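Local coordinates for protein Exo-beta-1,4-mannosidase (Rhizomucor miehei, PDB 4LYP) that probably hydrolyses beta-1,4-linked mannosides from their non-reducing ends and can also transfer mannosyl units, as a family 5 glycoside hydrolase, at residues Lys203-Lys206 with Asp207-Thr211; Phe187-Arg190 with Phe191-Ser195; Ala244-Phe247 with Glu248-Thr252; Tyr123-Gly126 with Val127-Leu131; Asp106-Pro109 with Tyr110-Arg113. All blocks are in the same frame, centred on the assembly; numbering follows the deposited sequence. Where two conformers were deposited one is given.

Contact 1. Residues Lys203-Lys206 with Asp207-Thr211; sequences KLFK and DHIYT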
# COMPACT_ATOMS: atom_id res chain seq x y z
N LYS A 203 6.02 -20.13 -8.70
CA LYS A 203 5.61 -20.33 -10.08
C LYS A 203 4.23 -19.68 -10.33
O LYS A 203 4.05 -18.91 -11.28
CB LYS A 203 5.52 -21.82 -10.38
CG LYS A 203 4.99 -22.14 -11.78
CD LYS A 203 3.49 -22.45 -11.92
CE LYS A 203 3.09 -22.84 -13.36
NZ LYS A 203 4.22 -23.55 -14.02
N LEU A 204 3.27 -19.97 -9.43
CA LEU A 204 1.93 -19.40 -9.57
C LEU A 204 1.97 -17.88 -9.44
O LEU A 204 1.26 -17.17 -10.13
CB LEU A 204 0.99 -19.94 -8.49
CG LEU A 204 0.78 -21.48 -8.52
CD1 LEU A 204 -0.28 -21.76 -7.45
CD2 LEU A 204 0.35 -21.97 -9.88
N PHE A 205 2.82 -17.37 -8.53
CA PHE A 205 2.93 -15.93 -8.30
C PHE A 205 3.53 -15.27 -9.52
O PHE A 205 3.00 -14.22 -9.96
CB PHE A 205 3.78 -15.76 -7.06
CG PHE A 205 4.09 -14.33 -6.63
CD1 PHE A 205 3.11 -13.33 -6.62
CD2 PHE A 205 5.36 -14.01 -6.16
CE1 PHE A 205 3.37 -12.06 -6.15
CE2 PHE A 205 5.66 -12.74 -5.70
CZ PHE A 205 4.66 -11.77 -5.66
N LYS A 206 4.59 -15.84 -10.12
CA LYS A 206 5.15 -15.32 -11.36
C LYS A 206 4.11 -15.31 -12.48
O LYS A 206 4.14 -14.39 -13.31
CB LYS A 206 6.42 -16.10 -11.73
CG LYS A 206 7.60 -15.79 -10.81
CD LYS A 206 8.78 -16.72 -11.15
CE LYS A 206 9.97 -16.45 -10.29
NZ LYS A 206 11.05 -17.41 -10.65
N ASP A 207 3.29 -16.33 -12.55
CA ASP A 207 2.26 -16.33 -13.55
C ASP A 207 1.33 -15.13 -13.38
O ASP A 207 0.90 -14.49 -14.38
CB ASP A 207 1.39 -17.61 -13.48
CG ASP A 207 2.14 -18.86 -13.89
OD1 ASP A 207 3.18 -18.79 -14.55
OD2 ASP A 207 1.62 -19.97 -13.58
N HIS A 208 0.97 -14.79 -12.13
CA HIS A 208 0.16 -13.59 -11.91
C HIS A 208 0.89 -12.32 -12.30
O HIS A 208 0.32 -11.43 -12.93
CB HIS A 208 -0.31 -13.54 -10.45
CG HIS A 208 -1.08 -12.32 -10.16
ND1 HIS A 208 -2.28 -12.07 -10.77
CD2 HIS A 208 -0.75 -11.17 -9.39
CE1 HIS A 208 -2.70 -10.86 -10.36
NE2 HIS A 208 -1.79 -10.31 -9.51
N ILE A 209 2.20 -12.21 -11.90
CA ILE A 209 2.96 -11.04 -12.24
C ILE A 209 3.02 -10.84 -13.73
O ILE A 209 2.78 -9.71 -14.24
CB ILE A 209 4.40 -11.12 -11.64
CG1 ILE A 209 4.33 -11.15 -10.12
CG2 ILE A 209 5.25 -10.01 -12.16
CD1 ILE A 209 5.68 -11.46 -9.47
N TYR A 210 3.25 -11.92 -14.50
CA TYR A 210 3.29 -11.81 -15.95
C TYR A 210 1.96 -11.31 -16.46
O TYR A 210 1.92 -10.46 -17.37
CB TYR A 210 3.61 -13.22 -16.54
CG TYR A 210 3.60 -13.20 -18.05
CD1 TYR A 210 2.41 -13.36 -18.77
CD2 TYR A 210 4.76 -12.96 -18.78
CE1 TYR A 210 2.41 -13.29 -20.18
CE2 TYR A 210 4.77 -12.88 -20.15
CZ TYR A 210 3.59 -13.00 -20.82
OH TYR A 210 3.66 -12.94 -22.20
N THR A 211 0.86 -11.85 -15.91
CA THR A 211 -0.46 -11.52 -16.43
C THR A 211 -0.74 -10.02 -16.18
O THR A 211 -1.25 -9.34 -17.07
CB THR A 211 -1.51 -12.36 -15.74
OG1 THR A 211 -1.29 -13.74 -16.05
CG2 THR A 211 -2.91 -11.98 -16.23
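Asp-207 N, His-208 N, Ile-209 N and Tyr-210 N donate in turn to the carbonyl oxygens of Lys-203, Leu-204, Phe-205 and Lys-206, an unbroken i to i+4 ladder whose bond from Ile-209 N to Phe-205 O measures 2.9 Å. On the buried side of this helix Ile-209 comes over the ring of Phe-205, and its CD1 sits 3.9 Å from the ring centroid, only 9° off the ring normal, a CH-pi contact near the middle of the face. Phe-205 sends its ring back beside its own carbonyl carbon (chi1 178°), whereas CG1 of Ile-209 swings to the N side of its residue (chi1 -63°), and the two side chains meet one helical turn apart. The same CG1 passes 3.3 Å from Phe-205 O. Helix 197-213 belongs to the shell of helices around the TIM barrel; Phe-205 turns edge-to-face with Phe-191, and helix 244-257 packs against Phe-205 and Ile-209 through Ile-250 and Phe-253. Another i, i+4 pair lies on the solvent side. In the conformer given, Lys-203 bends at chi2 and brings CE to 3.2 Å from OD2 of Asp-207, a doubtful contact since the lysine has a second conformer; its NZ stays 4.4 Å from that oxygen, beyond a salt bridge, and any attraction is probably weak. Further along, Asp-207 O is gripped twice, by Thr-211 N and by Thr-211 OG1 at 2.9 Å, which reach it from opposite faces of the carbonyl plane. The imidazole of His-208 is held at both nitrogens, ND1 by the hydroxyl of Tyr-123 and NE2 by Ala-100 O.

Contact 2. Residues Phe187-Arg190 with Phe191-Ser195; sequences FAAR and FYNDS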
# COMPACT_ATOMS: atom_id res chain seq x y z
N PHE A 187 2.80 -20.22 8.76
CA PHE A 187 2.04 -20.90 7.72
C PHE A 187 2.32 -20.19 6.37
O PHE A 187 2.70 -20.84 5.38
CB PHE A 187 0.55 -20.85 8.02
CG PHE A 187 -0.29 -21.51 6.98
CD1 PHE A 187 -0.76 -20.76 5.90
CD2 PHE A 187 -0.76 -22.83 7.17
CE1 PHE A 187 -1.56 -21.35 4.88
CE2 PHE A 187 -1.65 -23.37 6.24
CZ PHE A 187 -2.02 -22.66 5.06
N ALA A 188 2.13 -18.87 6.31
CA ALA A 188 2.23 -18.14 5.09
C ALA A 188 3.69 -18.00 4.61
O ALA A 188 3.94 -17.95 3.38
CB ALA A 188 1.61 -16.79 5.23
N ALA A 189 4.65 -17.93 5.53
CA ALA A 189 6.05 -17.77 5.15
C ALA A 189 6.60 -19.00 4.45
O ALA A 189 7.67 -18.93 3.85
CB ALA A 189 6.90 -17.38 6.34
N ARG A 190 5.90 -20.15 4.52
CA ARG A 190 6.27 -21.31 3.71
C ARG A 190 6.34 -20.95 2.25
O ARG A 190 7.09 -21.59 1.49
CB ARG A 190 5.31 -22.46 3.93
CG ARG A 190 5.40 -23.03 5.35
CD ARG A 190 4.64 -24.31 5.52
NE ARG A 190 3.26 -24.03 5.39
CZ ARG A 190 2.27 -24.97 5.33
NH1 ARG A 190 2.61 -26.26 5.26
NH2 ARG A 190 0.97 -24.65 5.25
N PHE A 191 5.61 -19.93 1.82
CA PHE A 191 5.67 -19.40 0.46
C PHE A 191 7.08 -19.18 -0.04
O PHE A 191 7.37 -19.45 -1.23
CB PHE A 191 4.87 -18.10 0.43
CG PHE A 191 4.74 -17.46 -0.95
CD1 PHE A 191 5.75 -16.62 -1.45
CD2 PHE A 191 3.60 -17.66 -1.69
CE1 PHE A 191 5.63 -16.03 -2.75
CE2 PHE A 191 3.47 -17.06 -2.94
CZ PHE A 191 4.46 -16.24 -3.45
N TYR A 192 7.99 -18.66 0.82
CA TYR A 192 9.37 -18.45 0.41
C TYR A 192 10.38 -19.26 1.24
O TYR A 192 11.51 -19.37 0.84
CB TYR A 192 9.72 -16.96 0.39
CG TYR A 192 9.22 -16.15 1.61
CD1 TYR A 192 9.72 -16.31 2.84
CD2 TYR A 192 8.17 -15.23 1.44
CE1 TYR A 192 9.28 -15.57 3.94
CE2 TYR A 192 7.70 -14.49 2.51
CZ TYR A 192 8.23 -14.66 3.76
OH TYR A 192 7.73 -13.91 4.80
N ASN A 193 9.99 -19.85 2.37
CA ASN A 193 10.96 -20.55 3.24
C ASN A 193 10.93 -22.08 3.10
O ASN A 193 11.86 -22.77 3.54
CB ASN A 193 10.68 -20.22 4.73
CG ASN A 193 11.19 -18.84 5.10
OD1 ASN A 193 12.03 -18.28 4.40
ND2 ASN A 193 10.64 -18.32 6.20
N ASP A 194 9.88 -22.67 2.53
CA ASP A 194 9.76 -24.13 2.52
C ASP A 194 10.32 -24.63 1.18
O ASP A 194 9.88 -24.20 0.10
CB ASP A 194 8.33 -24.54 2.71
CG ASP A 194 8.19 -26.03 2.68
OD1 ASP A 194 8.00 -26.61 3.81
OD2 ASP A 194 8.22 -26.70 1.66
N SER A 195 11.28 -25.53 1.23
CA SER A 195 12.01 -25.95 0.01
C SER A 195 11.11 -26.63 -1.04
O SER A 195 11.48 -26.63 -2.21
CB SER A 195 13.14 -27.01 0.44
OG SER A 195 12.50 -28.16 1.14
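Tyr-192 folds back over Ala-189, three residues earlier in the chain. Its CB packs on the indole of Trp-246, and a chi1 of 45° sets CG between the backbone N and the carbonyl carbon, which lays the ring over the preceding turn. From there CG and CD1 pass over Ala-189 O, with CD1 at 3.5 Å; the oxygen lies above one ring face, offset toward the rim. CE1 meets the methyl group, Ala-189 CB, at 3.8 Å, and CZ and the hydroxyl oxygen also border this methyl. At the tip OH is hydrogen-bonded to Gln-240 O, which ties the ring at its far end. The carbonyl under the ring is itself gripped twice. Asn-193 N reaches Ala-189 O at 2.9 Å in the carbonyl plane, while Tyr-192 N donates to the same oxygen at 3.1 Å from 53° above that plane. Phe-191 N instead turns to Ala-188 O at 3.0 Å, one residue nearer than in a regular alpha helix, and the helix is kinked here. On another flank Arg-190 bends at chi3 and returns to its own turn: NE donates to Phe-187 O at 3.2 Å, nearly straight at 170° and on a lone pair, while NH2 stands over one face of the Phe-187 ring. Past the last turn Asp-194 N still bonds to Arg-190 O, and OD2 of Asp-194 accepts from the backbone N of Glu-196 and of Ile-197. These features make up a tightened helix C-terminus followed at once by an aspartate cap on the next helix, 197-213, in the helical layer of the TIM barrel.

Contact 3. Residues Ala244-Phe247 with Glu248-Thr252; sequences ASWF and EEIST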
# COMPACT_ATOMS: atom_id res chain seq x y z
N ALA A 244 17.05 -13.00 1.47
CA ALA A 244 17.64 -12.13 0.46
C ALA A 244 17.52 -12.74 -0.94
O ALA A 244 17.27 -12.06 -1.94
CB ALA A 244 19.12 -11.82 0.77
N SER A 245 17.75 -14.06 -1.03
CA SER A 245 17.73 -14.71 -2.36
C SER A 245 16.36 -14.61 -3.02
O SER A 245 16.26 -14.55 -4.23
CB SER A 245 18.11 -16.19 -2.20
OG SER A 245 17.25 -16.85 -1.23
N TRP A 246 15.28 -14.59 -2.21
CA TRP A 246 13.93 -14.46 -2.78
C TRP A 246 13.72 -13.04 -3.30
O TRP A 246 13.23 -12.86 -4.42
CB TRP A 246 12.90 -14.85 -1.75
CG TRP A 246 11.49 -14.69 -2.17
CD1 TRP A 246 10.77 -15.54 -2.93
CD2 TRP A 246 10.60 -13.56 -1.83
NE1 TRP A 246 9.47 -15.07 -3.10
CE2 TRP A 246 9.33 -13.87 -2.44
CE3 TRP A 246 10.76 -12.37 -1.12
CZ2 TRP A 246 8.23 -13.03 -2.32
CZ3 TRP A 246 9.62 -11.56 -0.95
CH2 TRP A 246 8.39 -11.87 -1.59
N PHE A 247 14.15 -12.02 -2.53
CA PHE A 247 14.08 -10.68 -3.03
C PHE A 247 14.87 -10.55 -4.30
O PHE A 247 14.41 -9.87 -5.26
CB PHE A 247 14.60 -9.67 -2.02
CG PHE A 247 13.66 -9.44 -0.87
CD1 PHE A 247 12.49 -8.65 -1.03
CD2 PHE A 247 13.91 -10.00 0.41
CE1 PHE A 247 11.64 -8.43 0.02
CE2 PHE A 247 13.02 -9.75 1.46
CZ PHE A 247 11.90 -8.96 1.27
N GLU A 248 16.08 -11.12 -4.37
CA GLU A 248 16.89 -10.99 -5.59
C GLU A 248 16.17 -11.61 -6.78
O GLU A 248 16.06 -11.05 -7.88
CB GLU A 248 18.25 -11.71 -5.36
CG GLU A 248 19.17 -11.67 -6.58
CD GLU A 248 19.57 -10.27 -6.80
OE1 GLU A 248 19.93 -9.54 -5.84
OE2 GLU A 248 19.59 -9.92 -7.95
N GLU A 249 15.62 -12.81 -6.57
CA GLU A 249 15.03 -13.51 -7.70
C GLU A 249 13.75 -12.83 -8.18
O GLU A 249 13.54 -12.72 -9.39
CB GLU A 249 14.78 -14.95 -7.24
CG GLU A 249 14.73 -15.95 -8.37
CD GLU A 249 13.36 -16.42 -8.36
OE1 GLU A 249 13.01 -17.60 -8.03
OE2 GLU A 249 12.61 -15.51 -8.60
N ILE A 250 12.85 -12.47 -7.26
CA ILE A 250 11.58 -11.93 -7.71
C ILE A 250 11.78 -10.55 -8.28
O ILE A 250 11.14 -10.18 -9.27
CB ILE A 250 10.48 -11.97 -6.62
CG1 ILE A 250 10.21 -13.31 -5.97
CG2 ILE A 250 9.14 -11.47 -7.24
CD1 ILE A 250 9.75 -14.36 -7.00
N SER A 251 12.65 -9.72 -7.65
CA SER A 251 12.84 -8.37 -8.21
C SER A 251 13.40 -8.44 -9.64
O SER A 251 13.03 -7.66 -10.48
CB SER A 251 13.74 -7.54 -7.31
OG SER A 251 15.09 -8.08 -7.23
N THR A 252 14.30 -9.40 -9.89
CA THR A 252 14.91 -9.52 -11.22
C THR A 252 13.86 -10.00 -12.21
O THR A 252 13.79 -9.51 -13.34
CB THR A 252 16.09 -10.52 -11.13
OG1 THR A 252 17.07 -9.91 -10.34
CG2 THR A 252 16.70 -10.84 -12.55
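Phe-247 O is gripped by two donors from one residue: Ser-251 OG at 2.7 Å and Ser-251 N at 3.0 Å, which come from opposite faces of the carbonyl plane. The hydroxyl can turn back to it because chi1 of 64° puts OG between the backbone N and carbonyl carbon, within range of the preceding turn. Thr-252 repeats this with Glu-248 O, its OG1 at 2.9 Å, and also pairs with Asn-284. On the inner side Ile-250 lies across the indole of Trp-246: CG1 stands over one face, 3.7 Å from the centroid of the five-membered ring and 21° off its normal, and comes 3.4 Å from NE1. The N-H of that indole is used by Asn-202 OD1, which fixes how the ring is turned. Trp-246 in turn carries CE3 over the centre of one face of the Phe-247 ring, 4.0 Å above its plane. The backbone bond from Ile-250 N to Trp-246 O is almost straight at 174°. Aromatic and branched side chains here fill the space between neighbouring helices, as helix 244-257 makes the beta-alpha-beta crossover between strands 230-234 and 262-264 of the TIM barrel.

Contact 4. Residues Tyr123-Gly126 with Val127-Leu131; sequences YNEG and VFVGL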
# COMPACT_ATOMS: atom_id res chain seq x y z
N TYR A 123 -9.08 -15.68 -13.94
CA TYR A 123 -9.32 -14.32 -13.51
C TYR A 123 -10.81 -13.96 -13.59
O TYR A 123 -11.56 -14.44 -14.47
CB TYR A 123 -8.52 -13.31 -14.34
CG TYR A 123 -7.07 -13.36 -13.97
CD1 TYR A 123 -6.56 -12.53 -12.96
CD2 TYR A 123 -6.17 -14.28 -14.58
CE1 TYR A 123 -5.25 -12.63 -12.58
CE2 TYR A 123 -4.85 -14.39 -14.20
CZ TYR A 123 -4.38 -13.55 -13.19
OH TYR A 123 -3.09 -13.61 -12.81
N ASN A 124 -11.24 -13.09 -12.68
CA ASN A 124 -12.56 -12.46 -12.75
C ASN A 124 -12.36 -11.20 -13.57
O ASN A 124 -11.80 -10.21 -13.11
CB ASN A 124 -13.03 -12.13 -11.32
CG ASN A 124 -14.41 -11.61 -11.29
OD1 ASN A 124 -14.79 -10.81 -12.19
ND2 ASN A 124 -15.20 -11.97 -10.27
N GLU A 125 -12.77 -11.25 -14.83
CA GLU A 125 -12.53 -10.16 -15.76
C GLU A 125 -13.21 -8.91 -15.29
O GLU A 125 -12.72 -7.81 -15.52
CB GLU A 125 -12.99 -10.56 -17.16
CG GLU A 125 -12.85 -9.46 -18.18
CD GLU A 125 -11.39 -8.97 -18.46
OE1 GLU A 125 -11.28 -7.96 -19.22
OE2 GLU A 125 -10.41 -9.54 -17.98
N GLY A 126 -14.39 -8.99 -14.64
CA GLY A 126 -15.05 -7.79 -14.12
C GLY A 126 -14.09 -7.08 -13.15
O GLY A 126 -13.98 -5.80 -13.12
N VAL A 127 -13.43 -7.81 -12.29
CA VAL A 127 -12.56 -7.18 -11.31
C VAL A 127 -11.28 -6.64 -12.04
O VAL A 127 -10.85 -5.54 -11.76
CB VAL A 127 -12.17 -8.19 -10.18
CG1 VAL A 127 -11.14 -7.57 -9.23
CG2 VAL A 127 -13.42 -8.62 -9.44
N PHE A 128 -10.73 -7.37 -12.98
CA PHE A 128 -9.60 -6.89 -13.73
C PHE A 128 -9.89 -5.59 -14.45
O PHE A 128 -9.06 -4.67 -14.48
CB PHE A 128 -9.11 -7.99 -14.68
CG PHE A 128 -7.61 -8.11 -14.82
CD1 PHE A 128 -6.74 -7.00 -14.80
CD2 PHE A 128 -7.04 -9.43 -14.92
CE1 PHE A 128 -5.35 -7.20 -14.90
CE2 PHE A 128 -5.67 -9.60 -15.12
CZ PHE A 128 -4.82 -8.52 -15.06
N VAL A 129 -11.09 -5.51 -15.03
CA VAL A 129 -11.47 -4.25 -15.70
C VAL A 129 -11.51 -3.10 -14.69
O VAL A 129 -11.24 -1.95 -15.06
CB VAL A 129 -12.80 -4.49 -16.48
CG1 VAL A 129 -13.44 -3.14 -16.87
CG2 VAL A 129 -12.59 -5.35 -17.69
N GLY A 130 -11.84 -3.38 -13.42
CA GLY A 130 -11.78 -2.32 -12.43
C GLY A 130 -10.38 -1.74 -12.30
O GLY A 130 -10.21 -0.54 -12.09
N LEU A 131 -9.37 -2.61 -12.36
CA LEU A 131 -7.98 -2.11 -12.32
C LEU A 131 -7.67 -1.27 -13.58
O LEU A 131 -7.01 -0.20 -13.48
CB LEU A 131 -7.00 -3.31 -12.19
CG LEU A 131 -5.51 -2.97 -12.01
CD1 LEU A 131 -5.25 -2.05 -10.82
CD2 LEU A 131 -4.77 -4.26 -11.85
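Tyr-123, just ahead of helix 125-140, packs its ring against that of Phe-128 in the first turn, with CD1 of Tyr-123 at 3.7 Å from CD2 of Phe-128. CE2 of Phe-128 lies over one face of the tyrosine ring, the two planes stand 44° apart, and the centroids are separated by 5.3 Å. Phe-128 also receives Arg-215 in a cation-pi contact, and the tyrosine hydroxyl reaches helix 197-213 at His-208. The polar bonds belong to an N-cap. Asn-124 turns its carboxamide beside its own carbonyl carbon (chi1 -174°), and OD1 accepts from Val-127 N at 3.3 Å, the donor standing well above the amide plane. Its backbone O takes Phe-128 N at 3.0 Å in the carbonyl plane, and more weakly Val-127 N. This opens helix 125-140, one of the helices packed outside the TIM barrel between strands 95-99 and 144-148; the cap ties down an amide of the first turn. Methyl groups pack against polar side chains: CG2 of Val-127 touches CG of Asn-124 at 3.7 Å, the two side chains crossing at about a right angle. On the exposed side Glu-125 bends at chi2 and lays OE1 3.3 Å from CG2 of Val-129, while OE2 comes 3.9 Å from CB of Phe-128. The charged contact is a salt bridge from OE2 to Arg-215, the same arginine that meets the Phe-128 ring.

Contact 5. Residues Asp106-Pro109 with Tyr110-Arg113; sequences DDQP and YRMR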
# COMPACT_ATOMS: atom_id res chain seq x y z
N ASP A 106 -13.69 -17.53 -3.26
CA ASP A 106 -14.53 -16.42 -2.83
C ASP A 106 -15.47 -16.77 -1.69
O ASP A 106 -16.38 -16.00 -1.37
CB ASP A 106 -15.35 -15.90 -4.04
CG ASP A 106 -14.44 -15.19 -5.10
OD1 ASP A 106 -13.60 -14.38 -4.62
OD2 ASP A 106 -14.59 -15.44 -6.28
N ASP A 107 -15.24 -17.90 -1.00
CA ASP A 107 -15.98 -18.29 0.18
C ASP A 107 -15.14 -18.09 1.44
O ASP A 107 -15.45 -18.70 2.50
CB ASP A 107 -16.45 -19.77 0.06
CG ASP A 107 -15.32 -20.73 0.06
OD1 ASP A 107 -14.13 -20.38 -0.11
OD2 ASP A 107 -15.58 -21.98 0.17
N GLN A 108 -14.07 -17.30 1.39
CA GLN A 108 -13.17 -17.15 2.54
C GLN A 108 -13.49 -15.86 3.30
O GLN A 108 -13.75 -14.81 2.72
CB GLN A 108 -11.73 -17.11 2.11
CG GLN A 108 -11.29 -18.46 1.43
CD GLN A 108 -11.37 -19.60 2.44
OE1 GLN A 108 -10.69 -19.56 3.48
NE2 GLN A 108 -12.20 -20.59 2.14
N PRO A 109 -13.44 -15.91 4.63
CA PRO A 109 -13.59 -14.69 5.45
C PRO A 109 -12.36 -13.84 5.33
O PRO A 109 -11.27 -14.27 4.91
CB PRO A 109 -13.75 -15.28 6.86
CG PRO A 109 -12.90 -16.56 6.83
CD PRO A 109 -13.12 -17.11 5.45
N TYR A 110 -12.48 -12.59 5.75
CA TYR A 110 -11.37 -11.66 6.00
C TYR A 110 -10.71 -11.17 4.72
O TYR A 110 -9.58 -10.63 4.81
CB TYR A 110 -10.31 -12.23 6.96
CG TYR A 110 -10.90 -12.90 8.18
CD1 TYR A 110 -11.80 -12.24 9.03
CD2 TYR A 110 -10.64 -14.24 8.40
CE1 TYR A 110 -12.40 -12.90 10.10
CE2 TYR A 110 -11.20 -14.94 9.49
CZ TYR A 110 -12.08 -14.29 10.29
OH TYR A 110 -12.70 -14.94 11.33
N ARG A 111 -11.32 -11.28 3.53
CA ARG A 111 -10.63 -10.89 2.32
C ARG A 111 -11.55 -10.21 1.32
O ARG A 111 -12.80 -10.34 1.29
CB ARG A 111 -9.90 -12.05 1.60
CG ARG A 111 -10.84 -13.17 1.08
CD ARG A 111 -10.09 -14.22 0.30
NE ARG A 111 -9.23 -15.00 1.16
CZ ARG A 111 -8.57 -16.11 0.76
NH1 ARG A 111 -7.94 -16.83 1.64
NH2 ARG A 111 -8.56 -16.38 -0.55
N MET A 112 -10.93 -9.49 0.39
CA MET A 112 -11.61 -8.81 -0.69
C MET A 112 -12.42 -9.78 -1.51
O MET A 112 -11.94 -10.85 -1.90
CB MET A 112 -10.55 -8.22 -1.61
CG MET A 112 -9.72 -7.10 -0.90
SD MET A 112 -8.03 -6.86 -1.56
CE MET A 112 -8.30 -6.20 -3.20
N ARG A 113 -13.65 -9.41 -1.82
CA ARG A 113 -14.55 -10.24 -2.60
C ARG A 113 -15.33 -9.33 -3.56
O ARG A 113 -15.80 -8.26 -3.15
CB ARG A 113 -15.56 -10.98 -1.67
CG ARG A 113 -16.37 -12.06 -2.40
CD ARG A 113 -17.45 -12.66 -1.54
NE ARG A 113 -16.93 -13.39 -0.41
CZ ARG A 113 -17.16 -13.25 0.89
NH1 ARG A 113 -17.94 -12.27 1.31
NH2 ARG A 113 -16.63 -14.14 1.78
O HOH W 1 -12.59 -13.53 -2.16
O HOH W 2 -14.20 -12.01 2.96
O HOH W 3 -13.99 -14.70 -0.02
O HOH W 4 -8.67 -14.47 3.84
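One face of the Tyr-110 ring is taken by Pro-109, whose CB lies 3.7 Å from the ring centroid and 15° off its normal, a CH-pi contact, while CG touches CE2 of the ring. The edge-to-face partner of this tyrosine is Tyr-174. The Arg-111 guanidinium has CB of Gln-108 over one face, 3.4 Å from NE, the two side chains running side by side in the same direction; at its edge, in plane, water 4 accepts from NE and donates to Pro-109 O. Glu-103 O takes NH2 of this arginine and Gln-161 OE1 its NH1. The Arg-113 guanidinium reaches back across the loop, its NE donating to Asp-106 O at 2.8 Å, with a bent N-H...O angle of 137°. The long extended start of this chain (chi1 -170°) carries it there before it bends at chi3. Waters bridge the two arms of the loop. Water 3 joins NE of Arg-113 to Gln-108 O, water 2 joins this same oxygen to Arg-111 N, and water 1 links Asp-106 OD1 with Met-112 O at 2.8 Å to each. Asp-106 OD1 is also hydrogen-bonded to Ser-115 OG. Gln-108 turns NE2 to Asp-107 OD1 and gives OE1 to Tyr-174. The two arms double back at the protein surface, between strand 95-99 and helix 125-140 of the barrel; Met-112 bonds through its backbone to Trp-155, just before helix 158-167.

In the fold
Along the chain the order is contact 5, contact 4, contact 2, contact 1, contact 3. Contacts 1, 2 and 3 sit on helices 197-213, 181-193 and 244-257, with centres 14 to 17 Å apart, and all three touch: Phe-205 meets Phe-191, Ile-250 packs on helix 197-213, and Tyr-192 meets Trp-246. Contact 4 begins helix 125-140 and joins contact 1 through Tyr-123 and His-208. Contact 5, in the loop before that helix, touches none of the others, although its nearest atoms are about 5 Å from those of contact 4. Four of the five thus form one connected layer of helices round the TIM barrel, with the fifth in a surface loop beside it.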